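Local coordinates for protein dihydropteroate synthase (Clostridioides difficile, PDB 6PZ2) that probably catalyses the condensation of a pterin diphosphate with p-aminobenzoate to form dihydropteroate in folate synthesis, and here holds pteroic acid, at residues A[111-116]-A[121-126]; A[92-95]-A[99-102]; A[134-139]-A[159-164]; A[52-57]-A[76-81]. All blocks are in the same frame, centred on the assembly; numbering follows the deposited sequence.

Contact 1: residues A[111-116]-A[121-126]; sequences VNDVWG and KNMASV. With PT1 (pteroic acid), chain K.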
# COMPACT_ATOMS: atom_id res chain seq x y z
N VAL A 111 -19.22 -8.74 18.43
CA VAL A 111 -19.18 -10.10 17.96
C VAL A 111 -18.79 -10.01 16.49
O VAL A 111 -19.44 -9.36 15.70
CB VAL A 111 -20.54 -10.81 18.16
CG1 VAL A 111 -20.53 -12.19 17.54
CG2 VAL A 111 -20.94 -10.89 19.63
N ASN A 112 -17.75 -10.72 16.14
CA ASN A 112 -17.31 -10.86 14.81
C ASN A 112 -17.81 -12.20 14.27
O ASN A 112 -17.15 -13.22 14.45
CB ASN A 112 -15.78 -10.76 14.76
CG ASN A 112 -15.23 -10.90 13.36
OD1 ASN A 112 -15.96 -10.64 12.42
ND2 ASN A 112 -13.97 -11.32 13.23
N ASP A 113 -18.90 -12.18 13.52
CA ASP A 113 -19.52 -13.44 13.06
C ASP A 113 -19.18 -13.72 11.60
O ASP A 113 -19.78 -13.11 10.72
CB ASP A 113 -21.04 -13.35 13.20
CG ASP A 113 -21.77 -14.65 12.91
OD1 ASP A 113 -21.13 -15.59 12.40
OD2 ASP A 113 -22.96 -14.72 13.25
N VAL A 114 -18.36 -14.72 11.34
CA VAL A 114 -17.94 -15.05 9.97
C VAL A 114 -19.03 -15.83 9.23
O VAL A 114 -18.75 -16.26 8.11
CB VAL A 114 -16.63 -15.85 9.92
CG1 VAL A 114 -15.47 -15.06 10.54
CG2 VAL A 114 -16.76 -17.23 10.54
N TRP A 115 -20.20 -16.01 9.80
CA TRP A 115 -21.37 -16.50 9.04
C TRP A 115 -22.49 -15.47 9.00
O TRP A 115 -23.56 -15.73 8.47
CB TRP A 115 -21.84 -17.83 9.62
CG TRP A 115 -21.04 -18.96 9.05
CD1 TRP A 115 -20.04 -19.67 9.63
CD2 TRP A 115 -21.17 -19.45 7.71
NE1 TRP A 115 -19.54 -20.60 8.74
CE2 TRP A 115 -20.21 -20.48 7.56
CE3 TRP A 115 -22.01 -19.11 6.64
CZ2 TRP A 115 -20.06 -21.16 6.36
CZ3 TRP A 115 -21.88 -19.83 5.47
CH2 TRP A 115 -20.92 -20.83 5.34
N GLY A 116 -22.25 -14.27 9.52
CA GLY A 116 -23.17 -13.17 9.26
C GLY A 116 -24.58 -13.46 9.75
O GLY A 116 -25.56 -13.11 9.10
N LYS A 121 -29.11 -19.62 14.86
CA LYS A 121 -30.37 -18.87 14.87
C LYS A 121 -30.45 -17.99 16.12
O LYS A 121 -31.18 -17.00 16.08
CB LYS A 121 -31.59 -19.79 14.75
CG LYS A 121 -31.59 -20.74 13.54
CD LYS A 121 -32.96 -21.23 13.10
CE LYS A 121 -33.72 -22.03 14.14
NZ LYS A 121 -33.12 -23.36 14.41
N ASN A 122 -29.68 -18.27 17.19
CA ASN A 122 -29.77 -17.40 18.38
C ASN A 122 -28.85 -16.18 18.35
O ASN A 122 -28.93 -15.33 19.28
CB ASN A 122 -29.48 -18.16 19.67
CG ASN A 122 -30.45 -19.30 19.88
OD1 ASN A 122 -31.66 -19.14 19.69
ND2 ASN A 122 -29.92 -20.47 20.19
N MET A 123 -28.01 -16.07 17.31
CA MET A 123 -26.91 -15.11 17.37
C MET A 123 -27.48 -13.69 17.37
O MET A 123 -27.04 -12.88 18.15
CB MET A 123 -25.90 -15.23 16.22
CG MET A 123 -24.80 -14.18 16.32
SD MET A 123 -23.72 -14.41 17.74
CE MET A 123 -22.71 -15.72 17.06
N ALA A 124 -28.46 -13.42 16.50
CA ALA A 124 -29.04 -12.10 16.41
C ALA A 124 -29.62 -11.69 17.76
O ALA A 124 -29.42 -10.52 18.13
CB ALA A 124 -30.09 -12.04 15.32
N SER A 125 -30.33 -12.57 18.47
CA SER A 125 -30.99 -12.10 19.71
C SER A 125 -29.96 -11.93 20.83
O SER A 125 -30.09 -11.03 21.67
CB SER A 125 -32.19 -12.94 20.14
OG SER A 125 -31.87 -14.31 20.19
N VAL A 126 -28.89 -12.73 20.79
CA VAL A 126 -27.78 -12.48 21.74
C VAL A 126 -27.20 -11.08 21.51
O VAL A 126 -26.98 -10.32 22.47
CB VAL A 126 -26.68 -13.55 21.65
CG1 VAL A 126 -25.42 -13.11 22.38
CG2 VAL A 126 -27.17 -14.89 22.18
C2 PT1 K . -12.26 -11.75 7.81
C3 PT1 K . -11.78 -12.88 8.59
C5 PT1 K . -12.35 -12.97 9.93
N6 PT1 K . -10.88 -13.80 8.16
C7 PT1 K . -13.65 -11.05 9.55
N9 PT1 K . -13.25 -12.07 10.32
C10 PT1 K . -10.52 -14.82 8.96
N11 PT1 K . -14.54 -10.15 10.00
C12 PT1 K . -11.09 -14.93 10.24
C21 PT1 K . -7.23 -18.12 2.73
O22 PT1 K . -7.80 -18.13 1.63
O1 PT1 K . -11.83 -11.53 6.56
N4 PT1 K . -13.18 -10.90 8.30
N8 PT1 K . -11.95 -14.00 10.71
C13 PT1 K . -9.54 -15.85 8.46
N14 PT1 K . -10.13 -16.50 7.29
C15 PT1 K . -9.39 -16.93 6.24
C16 PT1 K . -8.00 -17.07 6.30
C17 PT1 K . -10.05 -17.18 5.04
C18 PT1 K . -7.31 -17.49 5.17
C19 PT1 K . -9.36 -17.60 3.91
C20 PT1 K . -7.98 -17.74 3.97
O23 PT1 K . -6.02 -18.36 2.79
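Met123 reaches from the first turn of helix 123-129 toward two strand residues at once, Val111 and Asp113. Its chain leaves the helix with CG anti to the backbone N (chi1 179°) and then bends at both later torsions, which lays the thioether across Val111: Met123 SD lies 3.9 Å from Val111 CG1. Asp113 comes from the opposite direction, its OD2 3.6 Å from Met123 CG. The flexible, unbranched methionine suits a place where it must reach both a valine methyl and a carboxylate oxygen. That carboxylate is occupied elsewhere: Asp113 OD1 closes an Asx turn by accepting from Trp115 N at 2.8 Å, met from above the carboxylate plane, and OD2 accepts from Leu117 N. Strand 110-113 and helix 123-129 open a beta-alpha-beta unit of the TIM barrel, with Val111 and Asp113 facing the helix and Asn112 facing the barrel interior. There Asn112 OD1 accepts from the exocyclic amino N11 of pteroic acid at 2.8 Å, while Asn112 ND2 gives a hydrogen to the pterin ring N9 at 3.1 Å and is shared with Asp53. Val114 CG1 lies over the ring face, 3.7 Å from ligand N8.

Contact 2: residues A[92-95]-A[99-102]; sequences IDTY and VAEE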
# COMPACT_ATOMS: atom_id res chain seq x y z
N ILE A 92 -15.14 -10.74 19.65
CA ILE A 92 -15.02 -12.18 19.78
C ILE A 92 -15.34 -12.79 18.42
O ILE A 92 -16.41 -12.62 17.87
CB ILE A 92 -15.92 -12.75 20.91
CG1 ILE A 92 -15.86 -14.27 20.98
CG2 ILE A 92 -17.37 -12.32 20.71
CD1 ILE A 92 -14.62 -14.84 21.59
N ASP A 93 -14.37 -13.49 17.88
CA ASP A 93 -14.50 -14.06 16.58
C ASP A 93 -15.20 -15.40 16.78
O ASP A 93 -14.54 -16.39 16.98
CB ASP A 93 -13.12 -14.27 15.94
CG ASP A 93 -13.13 -14.74 14.49
OD1 ASP A 93 -14.01 -15.55 14.08
OD2 ASP A 93 -12.22 -14.29 13.77
N THR A 94 -16.51 -15.41 16.74
CA THR A 94 -17.23 -16.68 16.86
C THR A 94 -18.52 -16.59 16.04
O THR A 94 -19.10 -15.50 15.97
CB THR A 94 -17.60 -16.99 18.33
OG1 THR A 94 -18.16 -18.29 18.39
CG2 THR A 94 -18.61 -16.02 18.90
N TYR A 95 -18.98 -17.70 15.47
CA TYR A 95 -20.30 -17.75 14.89
C TYR A 95 -21.27 -18.47 15.83
O TYR A 95 -22.42 -18.71 15.43
CB TYR A 95 -20.29 -18.47 13.55
CG TYR A 95 -19.64 -19.83 13.55
CD1 TYR A 95 -20.38 -20.99 13.77
CD2 TYR A 95 -18.30 -19.97 13.26
CE1 TYR A 95 -19.80 -22.24 13.71
CE2 TYR A 95 -17.69 -21.21 13.23
CZ TYR A 95 -18.44 -22.35 13.46
OH TYR A 95 -17.81 -23.56 13.43
N VAL A 99 -21.14 -18.98 22.71
CA VAL A 99 -19.82 -18.42 22.91
C VAL A 99 -19.93 -16.90 23.02
O VAL A 99 -19.36 -16.27 23.93
CB VAL A 99 -18.88 -18.83 21.77
CG1 VAL A 99 -17.54 -18.15 21.91
CG2 VAL A 99 -18.71 -20.34 21.68
N ALA A 100 -20.63 -16.32 22.06
CA ALA A 100 -20.80 -14.86 22.04
C ALA A 100 -21.40 -14.34 23.35
O ALA A 100 -21.00 -13.29 23.90
CB ALA A 100 -21.69 -14.47 20.89
N GLU A 101 -22.44 -15.04 23.78
CA GLU A 101 -23.13 -14.69 25.02
C GLU A 101 -22.17 -14.61 26.21
O GLU A 101 -22.18 -13.60 26.93
CB GLU A 101 -24.23 -15.69 25.38
CG GLU A 101 -24.91 -15.31 26.68
CD GLU A 101 -26.41 -15.43 26.66
OE1 GLU A 101 -26.93 -16.42 26.07
OE2 GLU A 101 -27.05 -14.53 27.21
N GLU A 102 -21.40 -15.67 26.44
CA GLU A 102 -20.44 -15.67 27.57
C GLU A 102 -19.44 -14.52 27.42
O GLU A 102 -19.12 -13.81 28.39
CB GLU A 102 -19.70 -17.00 27.71
CG GLU A 102 -20.54 -18.12 28.33
CD GLU A 102 -21.52 -17.70 29.42
OE1 GLU A 102 -22.77 -17.73 29.17
OE2 GLU A 102 -21.02 -17.26 30.49
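A threonine hydroxyl pressed against an aliphatic side chain is the odd feature here: Thr94 OG1 lies 3.5 Å from Val99 CB, and no hydrogen bond joins the two segments. Its hydrogen bonds go to Glu71 OE2 of helix 68-85 and to Lys96 N, so it can sit against Val99 without losing its polar partners. The Thr94 and Val99 side chains meet at a slant rather than end to end. With OG1 anti to the backbone N (chi1 -174°), the methyl of Thr94 falls between the backbone N and the carbonyl carbon and is directed at the helix, Thr94 CG2 lying 3.8 Å from Ala100 N and 4.0 Å from Ala100 CB. Threonine therefore does two jobs, its hydroxyl holding the chain where it leads into the helix and its methyl packing on that helix. The short side chain of Ala100 permits this approach, the backbones coming to 6.5 Å between Thr94 CA and Ala100 CA. Two residues earlier, beta-branched Ile92 suits an extended strand, and Ile92 CG1 meets Val99 CG1 at 4.3 Å, looser than the Thr94 contact. Strand 90-93 and helix 97-105 begin a beta-alpha-beta unit of the TIM barrel, and the helix turns back over the outer face of its own strand after a very short loop. Ala100 also touches Val111 and Met123, so the small residue lies where this unit borders the next one. Asp93 points away from the helix and lines the pteroic acid pocket, beside Asn112 and Val114.

Contact 3: residues A[134-139]-A[159-164]; sequences VCIMHN and VSIEMA. With PT1 (pteroic acid), chain K.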
# COMPACT_ATOMS: atom_id res chain seq x y z
N VAL A 134 -21.79 -5.73 16.13
CA VAL A 134 -21.59 -6.94 15.37
C VAL A 134 -20.96 -6.60 14.01
O VAL A 134 -21.34 -5.64 13.32
CB VAL A 134 -22.90 -7.72 15.22
CG1 VAL A 134 -24.03 -6.88 14.67
CG2 VAL A 134 -22.73 -8.98 14.38
N CYS A 135 -20.03 -7.46 13.62
CA CYS A 135 -19.57 -7.52 12.28
C CYS A 135 -20.27 -8.68 11.58
O CYS A 135 -20.07 -9.83 11.91
CB CYS A 135 -18.06 -7.69 12.21
SG CYS A 135 -17.42 -7.80 10.51
N ILE A 136 -21.00 -8.31 10.54
CA ILE A 136 -21.70 -9.26 9.71
C ILE A 136 -20.87 -9.50 8.45
O ILE A 136 -20.80 -8.66 7.57
CB ILE A 136 -23.08 -8.73 9.30
CG1 ILE A 136 -23.95 -8.42 10.51
CG2 ILE A 136 -23.76 -9.69 8.33
CD1 ILE A 136 -25.33 -7.90 10.15
N MET A 137 -20.32 -10.69 8.36
CA MET A 137 -19.45 -11.01 7.29
C MET A 137 -20.18 -11.91 6.28
O MET A 137 -20.89 -12.81 6.69
CB MET A 137 -18.21 -11.74 7.80
CG MET A 137 -17.10 -11.81 6.76
SD MET A 137 -15.78 -12.95 7.13
CE MET A 137 -16.47 -14.48 6.49
N HIS A 138 -19.97 -11.66 5.00
CA HIS A 138 -20.52 -12.47 3.93
C HIS A 138 -19.78 -13.81 3.88
O HIS A 138 -18.54 -13.82 3.89
CB HIS A 138 -20.40 -11.78 2.56
CG HIS A 138 -20.80 -12.68 1.44
ND1 HIS A 138 -19.90 -13.41 0.70
CD2 HIS A 138 -22.03 -13.03 1.01
CE1 HIS A 138 -20.56 -14.15 -0.17
NE2 HIS A 138 -21.87 -13.93 -0.00
N ASN A 139 -20.49 -14.92 3.72
CA ASN A 139 -19.83 -16.23 3.63
C ASN A 139 -20.80 -17.19 2.94
O ASN A 139 -21.98 -16.97 3.03
CB ASN A 139 -19.53 -16.77 5.04
CG ASN A 139 -18.58 -17.95 5.10
OD1 ASN A 139 -18.21 -18.53 4.08
ND2 ASN A 139 -18.13 -18.25 6.31
N VAL A 159 -30.54 -9.30 4.09
CA VAL A 159 -31.23 -10.30 4.88
C VAL A 159 -30.67 -10.37 6.32
O VAL A 159 -31.43 -10.43 7.27
CB VAL A 159 -31.10 -11.68 4.20
CG1 VAL A 159 -31.54 -12.79 5.13
CG2 VAL A 159 -31.87 -11.70 2.88
N SER A 160 -29.34 -10.41 6.47
CA SER A 160 -28.71 -10.47 7.79
C SER A 160 -29.04 -9.20 8.58
O SER A 160 -29.26 -9.27 9.78
CB SER A 160 -27.21 -10.69 7.69
OG SER A 160 -26.94 -11.92 7.02
N ILE A 161 -29.12 -8.06 7.92
CA ILE A 161 -29.41 -6.81 8.64
C ILE A 161 -30.86 -6.87 9.14
O ILE A 161 -31.17 -6.40 10.24
CB ILE A 161 -29.18 -5.58 7.74
CG1 ILE A 161 -27.70 -5.40 7.40
CG2 ILE A 161 -29.76 -4.30 8.37
CD1 ILE A 161 -27.45 -4.39 6.30
N GLU A 162 -31.76 -7.44 8.35
CA GLU A 162 -33.16 -7.55 8.77
C GLU A 162 -33.30 -8.53 9.94
O GLU A 162 -34.04 -8.21 10.89
CB GLU A 162 -34.06 -7.91 7.59
CG GLU A 162 -34.55 -6.65 6.87
CD GLU A 162 -35.17 -6.85 5.49
OE1 GLU A 162 -35.59 -7.99 5.18
OE2 GLU A 162 -35.23 -5.85 4.73
N MET A 163 -32.58 -9.66 9.91
CA MET A 163 -32.50 -10.56 11.07
C MET A 163 -32.04 -9.77 12.30
O MET A 163 -32.69 -9.76 13.35
CB MET A 163 -31.54 -11.71 10.83
CG MET A 163 -32.03 -12.65 9.77
SD MET A 163 -30.72 -13.76 9.16
CE MET A 163 -30.44 -14.78 10.61
N ALA A 164 -30.96 -9.02 12.15
CA ALA A 164 -30.50 -8.26 13.30
C ALA A 164 -31.59 -7.32 13.78
O ALA A 164 -31.88 -7.18 14.98
CB ALA A 164 -29.23 -7.52 12.95
C2 PT1 K . -12.26 -11.75 7.81
C3 PT1 K . -11.78 -12.88 8.59
C5 PT1 K . -12.35 -12.97 9.93
N6 PT1 K . -10.88 -13.80 8.16
C7 PT1 K . -13.65 -11.05 9.55
N9 PT1 K . -13.25 -12.07 10.32
C10 PT1 K . -10.52 -14.82 8.96
N11 PT1 K . -14.54 -10.15 10.00
C12 PT1 K . -11.09 -14.93 10.24
C21 PT1 K . -7.23 -18.12 2.73
O22 PT1 K . -7.80 -18.13 1.63
O1 PT1 K . -11.83 -11.53 6.56
N4 PT1 K . -13.18 -10.90 8.30
N8 PT1 K . -11.95 -14.00 10.71
C13 PT1 K . -9.54 -15.85 8.46
N14 PT1 K . -10.13 -16.50 7.29
C15 PT1 K . -9.39 -16.93 6.24
C16 PT1 K . -8.00 -17.07 6.30
C17 PT1 K . -10.05 -17.18 5.04
C18 PT1 K . -7.31 -17.49 5.17
C19 PT1 K . -9.36 -17.60 3.91
C20 PT1 K . -7.98 -17.74 3.97
O23 PT1 K . -6.02 -18.36 2.79
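The strand and helix come nearest at Ile136 and Ser160, whose CA atoms are 7.4 Å apart, close enough that a large side chain on the strand needs a small one opposite on the helix. Ile136 is the large partner. Its chi1 of -59° sets CG1 anti to the carbonyl carbon and leaves CG2 anti to the backbone N. Ile136 CG2 presses on Ser160 CB at 3.6 Å, while Ile136 CD1 lies over the same serine and reaches on to Ile161 CG1 at 4.4 Å. The beta-branched isoleucine is well placed in a strand and gives two apolar ends to the helix.

Ser160 offers its CB to this packing and keeps its hydroxyl for other partners: OG is hydrogen-bonded to Arg118 NE and to Gly116 O. A serine suits the position because it is small enough for the close approach yet can link the helix to the loop after strand 110-113. On the other side of the strand, Cys135 and Met137 line the pteroic acid pocket. The chain of Met137 runs extended before bending at chi3 (85°). Met137 SD lies over the face of the pterin, 3.5 Å from ligand N4, whereas Cys135 SG lies beside the N11 amino group, near the ring plane and 3.8 Å from ligand N11.

Strand 133-137 and helix 149-166 begin a beta-alpha-beta unit of the TIM barrel completed by strand 174-177, whose Ile174 also touches Ile136. On its other edge the strand is hydrogen-bonded through Cys135 to strand 110-113.

Contact 4: residues A[52-57]-A[76-81]; sequences IDLGGE and IPVIKK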
# COMPACT_ATOMS: atom_id res chain seq x y z
N ILE A 52 -8.98 -5.79 19.56
CA ILE A 52 -8.35 -7.12 19.42
C ILE A 52 -9.45 -8.14 19.11
O ILE A 52 -10.41 -8.24 19.87
CB ILE A 52 -7.65 -7.55 20.72
CG1 ILE A 52 -6.70 -6.49 21.29
CG2 ILE A 52 -6.99 -8.91 20.53
CD1 ILE A 52 -5.37 -6.40 20.61
N ASP A 53 -9.25 -8.95 18.08
CA ASP A 53 -10.19 -9.94 17.63
C ASP A 53 -9.67 -11.29 18.11
O ASP A 53 -8.73 -11.85 17.53
CB ASP A 53 -10.34 -9.98 16.11
CG ASP A 53 -11.49 -10.82 15.57
OD1 ASP A 53 -12.62 -10.69 16.10
OD2 ASP A 53 -11.27 -11.59 14.59
N LEU A 54 -10.37 -11.82 19.10
CA LEU A 54 -9.93 -13.00 19.79
C LEU A 54 -10.72 -14.20 19.27
O LEU A 54 -11.93 -14.17 19.27
CB LEU A 54 -10.21 -12.75 21.27
CG LEU A 54 -10.06 -13.96 22.19
CD1 LEU A 54 -8.63 -14.45 22.17
CD2 LEU A 54 -10.50 -13.56 23.59
N GLY A 55 -10.07 -15.28 18.90
CA GLY A 55 -10.81 -16.44 18.40
C GLY A 55 -10.29 -17.73 18.99
O GLY A 55 -9.09 -17.91 19.13
N GLY A 56 -11.20 -18.63 19.34
CA GLY A 56 -10.80 -19.89 19.92
C GLY A 56 -11.03 -21.05 18.96
O GLY A 56 -10.74 -22.19 19.27
N GLU A 57 -11.66 -20.74 17.84
CA GLU A 57 -11.75 -21.62 16.69
C GLU A 57 -11.13 -20.87 15.51
O GLU A 57 -11.35 -19.69 15.34
CB GLU A 57 -13.21 -21.93 16.35
CG GLU A 57 -13.36 -22.84 15.15
CD GLU A 57 -14.77 -23.36 14.89
OE1 GLU A 57 -15.37 -22.93 13.91
OE2 GLU A 57 -15.26 -24.22 15.64
N ILE A 76 -12.25 -17.69 27.48
CA ILE A 76 -12.73 -17.02 28.73
C ILE A 76 -11.56 -16.48 29.57
O ILE A 76 -11.57 -15.31 29.99
CB ILE A 76 -13.64 -17.97 29.55
CG1 ILE A 76 -14.97 -18.20 28.84
CG2 ILE A 76 -13.89 -17.47 30.96
CD1 ILE A 76 -15.76 -16.95 28.66
N PRO A 77 -10.57 -17.31 29.83
CA PRO A 77 -9.43 -16.79 30.60
C PRO A 77 -8.68 -15.64 29.92
O PRO A 77 -8.16 -14.75 30.58
CB PRO A 77 -8.46 -17.95 30.80
CG PRO A 77 -9.09 -19.16 30.11
CD PRO A 77 -10.33 -18.69 29.38
N VAL A 78 -8.64 -15.64 28.59
CA VAL A 78 -7.96 -14.56 27.88
C VAL A 78 -8.77 -13.27 27.99
O VAL A 78 -8.17 -12.21 28.22
CB VAL A 78 -7.68 -14.91 26.40
CG1 VAL A 78 -6.99 -13.76 25.68
CG2 VAL A 78 -6.90 -16.20 26.28
N ILE A 79 -10.09 -13.37 27.84
CA ILE A 79 -10.96 -12.18 27.98
C ILE A 79 -10.80 -11.59 29.39
O ILE A 79 -10.69 -10.38 29.53
CB ILE A 79 -12.43 -12.52 27.70
CG1 ILE A 79 -12.66 -12.87 26.24
CG2 ILE A 79 -13.33 -11.37 28.15
CD1 ILE A 79 -13.99 -13.49 25.99
N LYS A 80 -10.77 -12.45 30.41
CA LYS A 80 -10.67 -11.93 31.77
C LYS A 80 -9.36 -11.16 31.93
O LYS A 80 -9.42 -10.04 32.42
CB LYS A 80 -10.80 -13.02 32.85
CG LYS A 80 -12.19 -13.11 33.46
CD LYS A 80 -12.27 -13.78 34.81
CE LYS A 80 -12.22 -12.84 36.00
NZ LYS A 80 -10.83 -12.75 36.52
N LYS A 81 -8.23 -11.72 31.51
CA LYS A 81 -6.96 -11.01 31.66
C LYS A 81 -6.92 -9.76 30.79
O LYS A 81 -6.45 -8.72 31.25
CB LYS A 81 -5.75 -11.87 31.34
CG LYS A 81 -5.29 -12.75 32.48
CD LYS A 81 -3.81 -12.70 32.74
CE LYS A 81 -3.50 -13.33 34.08
NZ LYS A 81 -2.23 -14.09 34.04
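Leu54 meets the helix through both of its methyl groups, and the two fits differ in tightness. Leu54 CD2 is pushed against Ile79 CG1 at 3.5 Å, closer than usual for a carbon pair, whereas Leu54 CD1 sits at an ordinary 3.9 Å from Val78 CG1. The fork is aimed at the helix by a chain that leaves the strand with CG anti to the backbone N (chi1 169°), and leucine suits the place because one side chain can meet two successive helix residues that point in different directions. Val78 faces the strand directly; the bond from Ile79 CA to its CB is not aimed at the strand, but CG1 still reaches Leu54. Leu18 of the neighbouring strand 13-19 touches both Leu54 and Val78, while Leu106 and Val108 touch Ile79 from a loop.

The other side of the helix is far more open. Lys80 is exposed, and the partly exposed Lys81 forms a salt bridge with Asp35 of helix 33-46, a fitting use of long charged chains at the solvent-facing side. Across the strand, Asp53 points the opposite way from Leu54, into the barrel, where it pairs with Arg247 and hydrogen-bonds Asn112. Apolar strand residues packing on the surrounding helices are characteristic of the TIM barrel, here in the unit formed by strand 51-55, helix 68-85 and strand 90-93, while the inward Asp53 carries polar contacts.

Overall arrangement
All four contacts are buried strand-to-helix packings on the outer side of one parallel barrel, and their strands run side by side in the order 51-55, 90-93, 110-113, 133-137. Contacts 4 and 2 are joined by Asp93 N to Leu54 O, contacts 2 and 1 by Asn112 N to Ile92 O, and contacts 1 and 3 by Val114 O to Asn139 ND2. Contacts 3 and 4, about 22 Å apart between centres, do not touch. Contact 4 is purely aliphatic, whereas the others bring in a carboxylate or a hydroxyl bonded to nearby loops or a neighbouring helix. Ligand-pocket residues occur in contacts 1, 2 and 3.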